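Local coordinates for glycosyl hydrolase, BNR repeat (Ralstonia eutropha, PDB 3B7F), which is of unproven function but is thought to be a hydrolase, probably acting on glycosides, built as a seven-bladed beta-propeller with BNR repeats, at residues G21-L26 and R43-R48; G231-C236 and D302-V307; V293-M298 and E323-Q328. One frame throughout, in Å; residues are numbered along the deposited sequence. Where two conformers were deposited one is given.

How the contacts relate
From the N terminus, contact 1 comes first: residues 21-26 and 43-48 close a short loop round strand 32-38, tying strand 24-29, next to the C-terminal strand 385-391, to the outer edge strand 45-51. Contact 2 then spans 65 residues, from the start of strand 234-239 to the long loop after strand 293-297, linking two consecutive blades. Contact 3 opens within that span and closes beyond it, so the two cross; it joins strands 293-297 and 326-328 of a single blade. Contacts 2 and 3 touch where V307 CG1 meets M298 CB at 3.6 Å. Contact 1 lies apart, its centre about 33 Å from that of contact 2 and on the opposite side of the chain's centre.

Contact 1: G21-L26 and R43-R48; sequences GPVMLL and RTWELR. With EDO (1,2-ethanediol), chain I; EDO (1,2-ethanediol), chain P.
In the blade that closes the propeller ring, the indole of W45 reaches from the outermost strand 45-51 past strand 32-38 to V23, just before strand 24-29, and L25 within it. Its six-membered end does the touching. W45 CH2 lies 3.8 Å from V23 CG1, the methyl that chi1 of 171° sets trans to the valine nitrogen, and the two side chains meet at a slant. The neighbouring ring atom, W45 CZ3, approaches the carbonyl V23 O at 3.6 Å and the branch point L25 CG at 3.9 Å; leucine and indole stand roughly perpendicular. With chi1 of W45 at -65°, the ring turns away from its own carbonyl carbon and can pass beside L36 and S38 of the intervening strand.

This blade is put together from both ends of the chain: strands 24-29, 32-38 and 45-51 are joined by the C-terminal strand 385-391, the "velcro" closure common in beta-propellers. Strands 24-29 and 45-51 run in the same direction with strand 32-38 antiparallel between them, so no backbone bonds link the two segments. I378 of the preceding blade packs on both L25 and W45, while Y357 of that blade touches V23 and L25.

Two ethanediol molecules, probably from the crystallisation liquor, sit along the outer strand. One shares a hydrogen bond of 2.9 Å between its O2 and T44 OG1. The other gives E46 OE2 a 3.1 Å hydrogen bond from its own O2.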
loop_
_atom_site.group_PDB
_atom_site.type_symbol
_atom_site.label_atom_id
_atom_site.label_comp_id
_atom_site.label_asym_id
_atom_site.label_seq_id
_atom_site.Cartn_x
_atom_site.Cartn_y
_atom_site.Cartn_z
ATOM N N GLY A 21 -15.120 13.490 12.924
ATOM C CA GLY A 21 -16.188 12.509 12.954
ATOM C C GLY A 21 -15.753 11.039 12.827
ATOM O O GLY A 21 -14.585 10.707 13.058
ATOM N N PRO A 22 -16.707 10.148 12.482
ATOM C CA PRO A 22 -16.433 8.731 12.403
ATOM C C PRO A 22 -15.399 8.363 11.365
ATOM O O PRO A 22 -15.337 8.987 10.312
ATOM C CB PRO A 22 -17.783 8.143 11.957
ATOM C CG PRO A 22 -18.783 9.070 12.471
ATOM C CD PRO A 22 -18.129 10.413 12.162
ATOM N N VAL A 23 -14.589 7.367 11.698
ATOM C CA VAL A 23 -13.609 6.779 10.798
ATOM C C VAL A 23 -14.107 5.381 10.409
ATOM O O VAL A 23 -14.780 4.688 11.193
ATOM C CB VAL A 23 -12.204 6.717 11.457
ATOM C CG1 VAL A 23 -11.211 5.918 10.623
ATOM C CG2 VAL A 23 -11.668 8.114 11.681
HETATM N N MSE A 24 -13.768 4.971 9.196
HETATM C CA MSE A 24 -14.077 3.669 8.700
HETATM C C MSE A 24 -12.776 3.034 8.282
HETATM O O MSE A 24 -11.913 3.719 7.771
HETATM C CB MSE A 24 -15.027 3.766 7.519
HETATM C CG MSE A 24 -15.414 2.398 6.932
HETATM SE SE MSE A 24 -16.988 2.466 5.781
HETATM C CE MSE A 24 -18.285 2.766 7.234
ATOM N N LEU A 25 -12.635 1.732 8.527
ATOM C CA LEU A 25 -11.467 0.959 8.086
ATOM C C LEU A 25 -12.032 -0.122 7.190
ATOM O O LEU A 25 -12.998 -0.735 7.548
ATOM C CB LEU A 25 -10.687 0.342 9.250
ATOM C CG LEU A 25 -10.150 1.279 10.333
ATOM C CD1 LEU A 25 -9.522 0.424 11.415
ATOM C CD2 LEU A 25 -9.146 2.333 9.779
ATOM N N LEU A 26 -11.429 -0.303 6.025
ATOM C CA LEU A 26 -11.841 -1.245 4.991
ATOM C C LEU A 26 -10.802 -2.337 5.048
ATOM O O LEU A 26 -9.649 -2.077 4.691
ATOM C CB LEU A 26 -11.821 -0.555 3.623
ATOM C CG LEU A 26 -12.387 0.866 3.519
ATOM C CD1 LEU A 26 -12.263 1.363 2.029
ATOM C CD2 LEU A 26 -13.812 0.932 4.029
ATOM N N ARG A 43 -13.245 5.987 19.859
ATOM C CA ARG A 43 -12.988 5.137 21.037
ATOM C C ARG A 43 -13.707 3.778 20.977
ATOM O O ARG A 43 -13.102 2.783 21.349
ATOM C CB ARG A 43 -13.200 5.878 22.364
ATOM C CG ARG A 43 -14.497 5.723 23.107
ATOM C CD ARG A 43 -14.196 5.898 24.596
ATOM N NE ARG A 43 -13.462 4.743 25.146
ATOM C CZ ARG A 43 -13.986 3.716 25.833
ATOM N NH1 ARG A 43 -15.292 3.635 26.134
ATOM N NH2 ARG A 43 -13.178 2.745 26.259
ATOM N N THR A 44 -14.953 3.737 20.512
ATOM C CA THR A 44 -15.671 2.472 20.326
ATOM C C THR A 44 -15.816 2.219 18.816
ATOM O O THR A 44 -15.989 3.168 18.046
ATOM C CB THR A 44 -17.049 2.460 21.033
ATOM O OG1 THR A 44 -17.877 3.467 20.452
ATOM C CG2 THR A 44 -16.887 2.713 22.533
ATOM N N TRP A 45 -15.727 0.943 18.416
ATOM C CA TRP A 45 -15.811 0.507 17.024
ATOM C C TRP A 45 -16.846 -0.604 16.800
ATOM O O TRP A 45 -17.047 -1.453 17.644
ATOM C CB TRP A 45 -14.446 0.017 16.531
ATOM C CG TRP A 45 -13.398 1.100 16.483
ATOM C CD1 TRP A 45 -12.699 1.584 17.528
ATOM C CD2 TRP A 45 -12.926 1.808 15.325
ATOM N NE1 TRP A 45 -11.827 2.544 17.113
ATOM C CE2 TRP A 45 -11.944 2.711 15.766
ATOM C CE3 TRP A 45 -13.240 1.769 13.967
ATOM C CZ2 TRP A 45 -11.278 3.577 14.905
ATOM C CZ3 TRP A 45 -12.576 2.638 13.104
ATOM C CH2 TRP A 45 -11.599 3.521 13.572
ATOM N N GLU A 46 -17.454 -0.593 15.621
ATOM C CA GLU A 46 -18.480 -1.531 15.224
ATOM C C GLU A 46 -17.968 -2.301 14.027
ATOM O O GLU A 46 -17.524 -1.705 13.075
ATOM C CB GLU A 46 -19.730 -0.730 14.867
ATOM C CG GLU A 46 -20.962 -1.499 14.448
ATOM C CD GLU A 46 -22.172 -0.564 14.236
ATOM O OE1 GLU A 46 -22.575 0.141 15.205
ATOM O OE2 GLU A 46 -22.719 -0.548 13.104
ATOM N N LEU A 47 -18.026 -3.630 14.095
ATOM C CA LEU A 47 -17.595 -4.506 13.021
ATOM C C LEU A 47 -18.776 -4.956 12.146
ATOM O O LEU A 47 -19.746 -5.487 12.664
ATOM C CB LEU A 47 -16.921 -5.751 13.615
ATOM C CG LEU A 47 -16.205 -6.724 12.671
ATOM C CD1 LEU A 47 -15.012 -6.007 11.978
ATOM C CD2 LEU A 47 -15.757 -7.930 13.427
ATOM N N ARG A 48 -18.677 -4.731 10.836
ATOM C CA ARG A 48 -19.630 -5.238 9.856
ATOM C C ARG A 48 -18.895 -6.193 8.916
ATOM O O ARG A 48 -17.738 -5.970 8.569
ATOM C CB ARG A 48 -20.294 -4.092 9.062
ATOM C CG ARG A 48 -20.835 -4.488 7.624
ATOM C CD ARG A 48 -21.711 -3.405 6.942
ATOM N NE ARG A 48 -21.416 -3.285 5.494
ATOM C CZ ARG A 48 -20.653 -2.334 4.894
ATOM N NH1 ARG A 48 -20.038 -1.327 5.566
ATOM N NH2 ARG A 48 -20.508 -2.377 3.560
HETATM C C1 EDO I . -20.081 -0.549 9.631
HETATM O O1 EDO I . -20.443 -1.434 10.699
HETATM C C2 EDO I . -21.127 0.557 9.462
HETATM O O2 EDO I . -21.556 1.086 10.731
HETATM C C1 EDO P . -20.553 3.568 16.229
HETATM O O1 EDO P . -19.661 2.798 15.415
HETATM C C2 EDO P . -20.471 3.107 17.683
HETATM O O2 EDO P . -19.142 2.666 18.008
#

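Contact 2: G231-C236 and D302-V307; sequences GHDPHC and DVWPRV. With EDO (1,2-ethanediol), chain R.
D233 and W304 carry this contact, with H235 completing a polar cluster round the aspartate. W304 NE1 donates to D233 OD2 at 3.0 Å, a bent bond with an N-H...O angle of 141°. The indole nitrogen approaches the anti side of the oxygen from out of the carboxylate plane, and carboxylate and ring are turned 71° against each other. A weak hydrogen bond of 3.3 Å links H235 NE2 to D233 OD2, and a water lies 3.2 Å from D233 OD2; H235 is also bonded to H252 ND1 through NE2 and to G280 O through ND1. With D233 OD1 held by S197 OG, the two clear bonds fix the rotation of the carboxylate. The indole is clasped in turn by its own chain: the peptide between W304 and P305 is cis, and P305 CB folds back 3.6 Å above the centre of the ring. F222 stacks on the same indole, and H252 meets both W304 and H235. D233 and H235 thus stand where the chain enters strand 234-239, the inner strand of its blade, whereas W304 belongs to the long loop between strands 293-297 and 315-318 of the next blade, which leans across to meet them.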
loop_
_atom_site.group_PDB
_atom_site.type_symbol
_atom_site.label_atom_id
_atom_site.label_comp_id
_atom_site.label_asym_id
_atom_site.label_seq_id
_atom_site.Cartn_x
_atom_site.Cartn_y
_atom_site.Cartn_z
ATOM N N GLY A 231 15.736 -3.802 -10.663
ATOM C CA GLY A 231 15.738 -5.154 -10.115
ATOM C C GLY A 231 15.401 -5.167 -8.627
ATOM O O GLY A 231 15.203 -6.237 -8.032
ATOM N N HIS A 232 15.285 -3.974 -8.053
ATOM C CA HIS A 232 15.054 -3.723 -6.611
ATOM C C HIS A 232 13.705 -4.230 -6.113
ATOM O O HIS A 232 12.803 -4.491 -6.908
ATOM C CB HIS A 232 15.150 -2.218 -6.344
ATOM C CG HIS A 232 16.459 -1.610 -6.764
ATOM N ND1 HIS A 232 16.775 -1.369 -8.085
ATOM C CD2 HIS A 232 17.542 -1.230 -6.044
ATOM C CE1 HIS A 232 17.991 -0.868 -8.161
ATOM N NE2 HIS A 232 18.482 -0.777 -6.936
ATOM N N ASP A 233 13.567 -4.360 -4.790
ATOM C CA ASP A 233 12.326 -4.863 -4.184
ATOM C C ASP A 233 11.700 -3.876 -3.175
ATOM O O ASP A 233 11.755 -4.091 -1.953
ATOM C CB ASP A 233 12.558 -6.253 -3.548
ATOM C CG ASP A 233 11.266 -6.920 -3.068
ATOM O OD1 ASP A 233 10.167 -6.543 -3.530
ATOM O OD2 ASP A 233 11.349 -7.835 -2.207
ATOM N N PRO A 234 11.117 -2.764 -3.693
ATOM C CA PRO A 234 10.349 -1.900 -2.825
ATOM C C PRO A 234 9.117 -2.649 -2.403
ATOM O O PRO A 234 8.588 -3.433 -3.207
ATOM C CB PRO A 234 9.935 -0.745 -3.734
ATOM C CG PRO A 234 9.939 -1.307 -5.096
ATOM C CD PRO A 234 11.141 -2.234 -5.065
ATOM N N HIS A 235 8.707 -2.443 -1.150
ATOM C CA HIS A 235 7.495 -3.043 -0.606
ATOM C C HIS A 235 6.303 -2.080 -0.612
ATOM O O HIS A 235 5.204 -2.454 -0.964
ATOM C CB HIS A 235 7.717 -3.586 0.811
ATOM C CG HIS A 235 8.643 -4.764 0.869
ATOM N ND1 HIS A 235 9.229 -5.191 2.039
ATOM C CD2 HIS A 235 9.113 -5.580 -0.107
ATOM C CE1 HIS A 235 9.999 -6.236 1.789
ATOM N NE2 HIS A 235 9.941 -6.497 0.498
ATOM N N CYS A 236 6.531 -0.847 -0.193
ATOM C CA CYS A 236 5.485 0.132 -0.117
ATOM C C CYS A 236 6.111 1.482 -0.342
ATOM O O CYS A 236 7.094 1.783 0.306
ATOM C CB CYS A 236 4.838 0.054 1.259
ATOM S SG CYS A 236 3.315 1.020 1.391
ATOM N N ASP A 302 17.399 -13.170 6.885
ATOM C CA ASP A 302 17.478 -14.400 6.101
ATOM C C ASP A 302 17.603 -14.026 4.610
ATOM O O ASP A 302 17.589 -12.836 4.243
ATOM C CB ASP A 302 16.207 -15.246 6.373
ATOM C CG ASP A 302 16.432 -16.752 6.267
ATOM O OD1 ASP A 302 17.436 -17.230 6.832
ATOM O OD2 ASP A 302 15.566 -17.463 5.672
ATOM N N VAL A 303 17.725 -15.044 3.754
ATOM C CA VAL A 303 17.842 -14.853 2.306
ATOM C C VAL A 303 16.498 -14.488 1.637
ATOM O O VAL A 303 15.430 -14.959 2.026
ATOM C CB VAL A 303 18.501 -16.086 1.595
ATOM C CG1 VAL A 303 19.903 -16.302 2.137
ATOM C CG2 VAL A 303 17.664 -17.373 1.725
ATOM N N TRP A 304 16.599 -13.659 0.604
ATOM C CA TRP A 304 15.463 -13.140 -0.147
ATOM C C TRP A 304 14.589 -14.251 -0.721
ATOM O O TRP A 304 15.131 -15.242 -1.194
ATOM C CB TRP A 304 15.991 -12.281 -1.309
ATOM C CG TRP A 304 14.970 -11.450 -1.968
ATOM C CD1 TRP A 304 14.665 -10.170 -1.665
ATOM C CD2 TRP A 304 14.109 -11.828 -3.035
ATOM N NE1 TRP A 304 13.655 -9.715 -2.465
ATOM C CE2 TRP A 304 13.293 -10.716 -3.323
ATOM C CE3 TRP A 304 13.926 -13.013 -3.766
ATOM C CZ2 TRP A 304 12.313 -10.743 -4.322
ATOM C CZ3 TRP A 304 12.950 -13.045 -4.752
ATOM C CH2 TRP A 304 12.156 -11.913 -5.025
ATOM N N PRO A 305 13.241 -14.095 -0.706
ATOM C CA PRO A 305 12.368 -13.022 -0.201
ATOM C C PRO A 305 11.847 -13.207 1.242
ATOM O O PRO A 305 10.889 -12.542 1.622
ATOM C CB PRO A 305 11.209 -13.066 -1.203
ATOM C CG PRO A 305 11.048 -14.525 -1.477
ATOM C CD PRO A 305 12.437 -15.145 -1.369
ATOM N N ARG A 306 12.506 -14.044 2.039
ATOM C CA ARG A 306 12.037 -14.396 3.369
ATOM C C ARG A 306 12.174 -13.272 4.397
ATOM O O ARG A 306 13.275 -12.771 4.646
ATOM C CB ARG A 306 12.752 -15.673 3.898
ATOM C CG ARG A 306 12.424 -16.963 3.091
ATOM C CD ARG A 306 13.074 -18.229 3.688
ATOM N N VAL A 307 11.027 -12.872 4.956
ATOM C CA VAL A 307 10.932 -11.890 6.047
ATOM C C VAL A 307 10.194 -12.630 7.171
ATOM O O VAL A 307 9.175 -13.290 6.927
ATOM C CB VAL A 307 10.212 -10.614 5.611
ATOM C CG1 VAL A 307 10.223 -9.581 6.734
ATOM C CG2 VAL A 307 10.869 -10.031 4.319
HETATM C C1 EDO R . 21.220 1.719 -6.221
HETATM O O1 EDO R . 21.049 0.337 -6.612
HETATM C C2 EDO R . 21.884 2.564 -7.293
HETATM O O2 EDO R . 22.503 3.699 -6.673
HETATM O O HOH W 1 9.816 -9.869 -0.288
#

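Contact 3: V293-M298 and E323-Q328; sequences VWVFPM and ESWQRQ
The two tryptophans W294 and W325 meet the opposite segment in different ways. W294 turns the edge of its five-membered ring to the amide of Q328: W294 CD1 lies 3.3 Å from Q328 OE1, which sits close to the indole plane, and ring and amide are only 25° from coplanar. Q328 gets there by an extended chain, its chi2 of -174° carrying the amide straight out from CG to the pyrrole edge. The polar ends of both are tied to the next blade, since W294 NE1 and Q328 NE2 each donate to the carbonyl oxygen of E371; Q328 NE2 also reaches E373 OE2. The pair is thereby held alongside by a shared acceptor.

W325 instead brings the benzene part of its indole to the valines. V295 CG2 is 4.0 Å from W325 CZ3, with the two side chains about perpendicular; chi1 of -65° puts V295 CG1 anti to the carbonyl carbon and leaves CG2 between backbone nitrogen and carbonyl carbon. V293 packs more loosely, its CG1 being 4.4 Å from W325 CH2. The tryptophan closes an Asp box in the turn between strands 315-318 and 326-328: residues 318-325 match the pattern S/T-x-D-x-G-x-T/S-W of BNR repeats. Within that turn S324 OG bonds to D320, and T318 OG1 bonds to S324 O.

Strand 315-318 runs antiparallel between the two segments, and side chains alternate across the sheet. W325, V293 and V295 lie on one side of it, where I255 of the preceding blade touches W325 and V295, and I268 O accepts from W325 NE1. W294 and Q328 lie on the reverse side, packed on V317 of the intervening strand.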
loop_
_atom_site.group_PDB
_atom_site.type_symbol
_atom_site.label_atom_id
_atom_site.label_comp_id
_atom_site.label_asym_id
_atom_site.label_seq_id
_atom_site.Cartn_x
_atom_site.Cartn_y
_atom_site.Cartn_z
ATOM N N VAL A 293 6.288 9.716 9.698
ATOM C CA VAL A 293 6.152 8.459 8.961
ATOM C C VAL A 293 6.181 7.337 9.972
ATOM O O VAL A 293 6.862 7.458 10.997
ATOM C CB VAL A 293 7.305 8.328 7.891
ATOM C CG1 VAL A 293 7.494 6.918 7.422
ATOM C CG2 VAL A 293 7.047 9.269 6.697
ATOM N N TRP A 294 5.406 6.279 9.699
ATOM C CA TRP A 294 5.312 5.069 10.527
ATOM C C TRP A 294 5.701 3.845 9.714
ATOM O O TRP A 294 5.331 3.772 8.550
ATOM C CB TRP A 294 3.871 4.839 11.027
ATOM C CG TRP A 294 3.395 5.850 11.978
ATOM C CD1 TRP A 294 3.560 5.822 13.310
ATOM C CD2 TRP A 294 2.694 7.063 11.679
ATOM N NE1 TRP A 294 2.996 6.917 13.878
ATOM C CE2 TRP A 294 2.476 7.717 12.900
ATOM C CE3 TRP A 294 2.230 7.659 10.494
ATOM C CZ2 TRP A 294 1.791 8.934 12.994
ATOM C CZ3 TRP A 294 1.536 8.860 10.579
ATOM C CH2 TRP A 294 1.318 9.484 11.827
ATOM N N VAL A 295 6.430 2.907 10.341
ATOM C CA VAL A 295 6.796 1.617 9.766
ATOM C C VAL A 295 6.466 0.483 10.783
ATOM O O VAL A 295 6.146 0.755 11.919
ATOM C CB VAL A 295 8.311 1.546 9.302
ATOM C CG1 VAL A 295 8.550 2.532 8.135
ATOM C CG2 VAL A 295 9.330 1.772 10.491
ATOM N N PHE A 296 6.477 -0.769 10.324
ATOM C CA PHE A 296 6.270 -1.939 11.173
ATOM C C PHE A 296 7.425 -2.942 10.903
ATOM O O PHE A 296 7.308 -3.818 10.033
ATOM C CB PHE A 296 4.930 -2.617 10.953
ATOM C CG PHE A 296 4.629 -3.651 12.025
ATOM C CD1 PHE A 296 5.080 -4.974 11.914
ATOM C CD2 PHE A 296 3.944 -3.270 13.201
ATOM C CE1 PHE A 296 4.811 -5.900 12.939
ATOM C CE2 PHE A 296 3.684 -4.181 14.206
ATOM C CZ PHE A 296 4.107 -5.499 14.081
ATOM N N PRO A 297 8.533 -2.808 11.653
ATOM C CA PRO A 297 9.679 -3.643 11.407
ATOM C C PRO A 297 9.532 -5.140 11.641
ATOM O O PRO A 297 8.864 -5.574 12.583
ATOM C CB PRO A 297 10.739 -3.068 12.366
ATOM C CG PRO A 297 10.262 -1.670 12.633
ATOM C CD PRO A 297 8.821 -1.817 12.709
HETATM N N MSE A 298 10.184 -5.889 10.757
HETATM C CA MSE A 298 10.243 -7.342 10.773
HETATM C C MSE A 298 11.689 -7.752 10.515
HETATM O O MSE A 298 12.501 -6.921 10.133
HETATM C CB MSE A 298 9.289 -7.888 9.725
HETATM C CG MSE A 298 7.795 -7.665 10.165
HETATM SE SE MSE A 298 6.580 -8.538 8.995
HETATM C CE MSE A 298 6.938 -10.327 9.597
ATOM N N GLU A 323 15.550 11.202 10.714
ATOM C CA GLU A 323 16.770 11.494 11.461
ATOM C C GLU A 323 16.808 10.687 12.759
ATOM O O GLU A 323 17.880 10.286 13.216
ATOM C CB GLU A 323 16.886 12.988 11.806
ATOM C CG GLU A 323 18.318 13.421 12.172
ATOM C CD GLU A 323 18.430 14.733 12.940
ATOM O OE1 GLU A 323 17.419 15.419 13.216
ATOM O OE2 GLU A 323 19.574 15.063 13.283
ATOM N N SER A 324 15.637 10.473 13.369
ATOM C CA SER A 324 15.501 9.684 14.594
ATOM C C SER A 324 14.198 8.882 14.533
ATOM O O SER A 324 13.246 9.258 13.850
ATOM C CB SER A 324 15.542 10.565 15.854
ATOM O OG SER A 324 14.393 11.390 15.946
ATOM N N TRP A 325 14.183 7.762 15.239
ATOM C CA TRP A 325 13.034 6.862 15.285
ATOM C C TRP A 325 12.699 6.533 16.723
ATOM O O TRP A 325 13.606 6.369 17.543
ATOM C CB TRP A 325 13.328 5.556 14.521
ATOM C CG TRP A 325 13.559 5.741 13.037
ATOM C CD1 TRP A 325 14.754 5.961 12.400
ATOM C CD2 TRP A 325 12.564 5.717 12.021
ATOM N NE1 TRP A 325 14.556 6.057 11.051
ATOM C CE2 TRP A 325 13.222 5.921 10.787
ATOM C CE3 TRP A 325 11.170 5.540 12.030
ATOM C CZ2 TRP A 325 12.537 5.935 9.565
ATOM C CZ3 TRP A 325 10.487 5.567 10.816
ATOM C CH2 TRP A 325 11.172 5.773 9.606
ATOM N N GLN A 326 11.406 6.435 17.021
ATOM C CA GLN A 326 10.939 6.058 18.362
ATOM C C GLN A 326 10.039 4.837 18.277
ATOM O O GLN A 326 9.231 4.714 17.347
ATOM C CB GLN A 326 10.197 7.196 19.070
ATOM C CG GLN A 326 11.118 8.389 19.484
ATOM C CD GLN A 326 11.577 9.212 18.307
ATOM O OE1 GLN A 326 10.772 9.550 17.408
ATOM N NE2 GLN A 326 12.888 9.517 18.271
ATOM N N ARG A 327 10.187 3.957 19.263
ATOM C CA ARG A 327 9.424 2.726 19.346
ATOM C C ARG A 327 8.064 3.048 19.910
ATOM O O ARG A 327 7.974 3.776 20.898
ATOM C CB ARG A 327 10.124 1.737 20.292
ATOM C CG ARG A 327 9.489 0.336 20.358
ATOM C CD ARG A 327 10.321 -0.488 21.322
ATOM N NE ARG A 327 9.821 -1.843 21.462
ATOM C CZ ARG A 327 9.990 -2.816 20.570
ATOM N NH1 ARG A 327 10.691 -2.648 19.451
ATOM N NH2 ARG A 327 9.473 -3.983 20.826
ATOM N N GLN A 328 7.031 2.491 19.291
ATOM C CA GLN A 328 5.687 2.641 19.730
ATOM C C GLN A 328 5.071 1.263 19.918
ATOM O O GLN A 328 4.695 0.623 18.960
ATOM C CB GLN A 328 4.897 3.405 18.703
ATOM C CG GLN A 328 5.335 4.826 18.507
ATOM C CD GLN A 328 4.401 5.588 17.564
ATOM O OE1 GLN A 328 3.962 5.052 16.541
ATOM N NE2 GLN A 328 4.061 6.836 17.934
#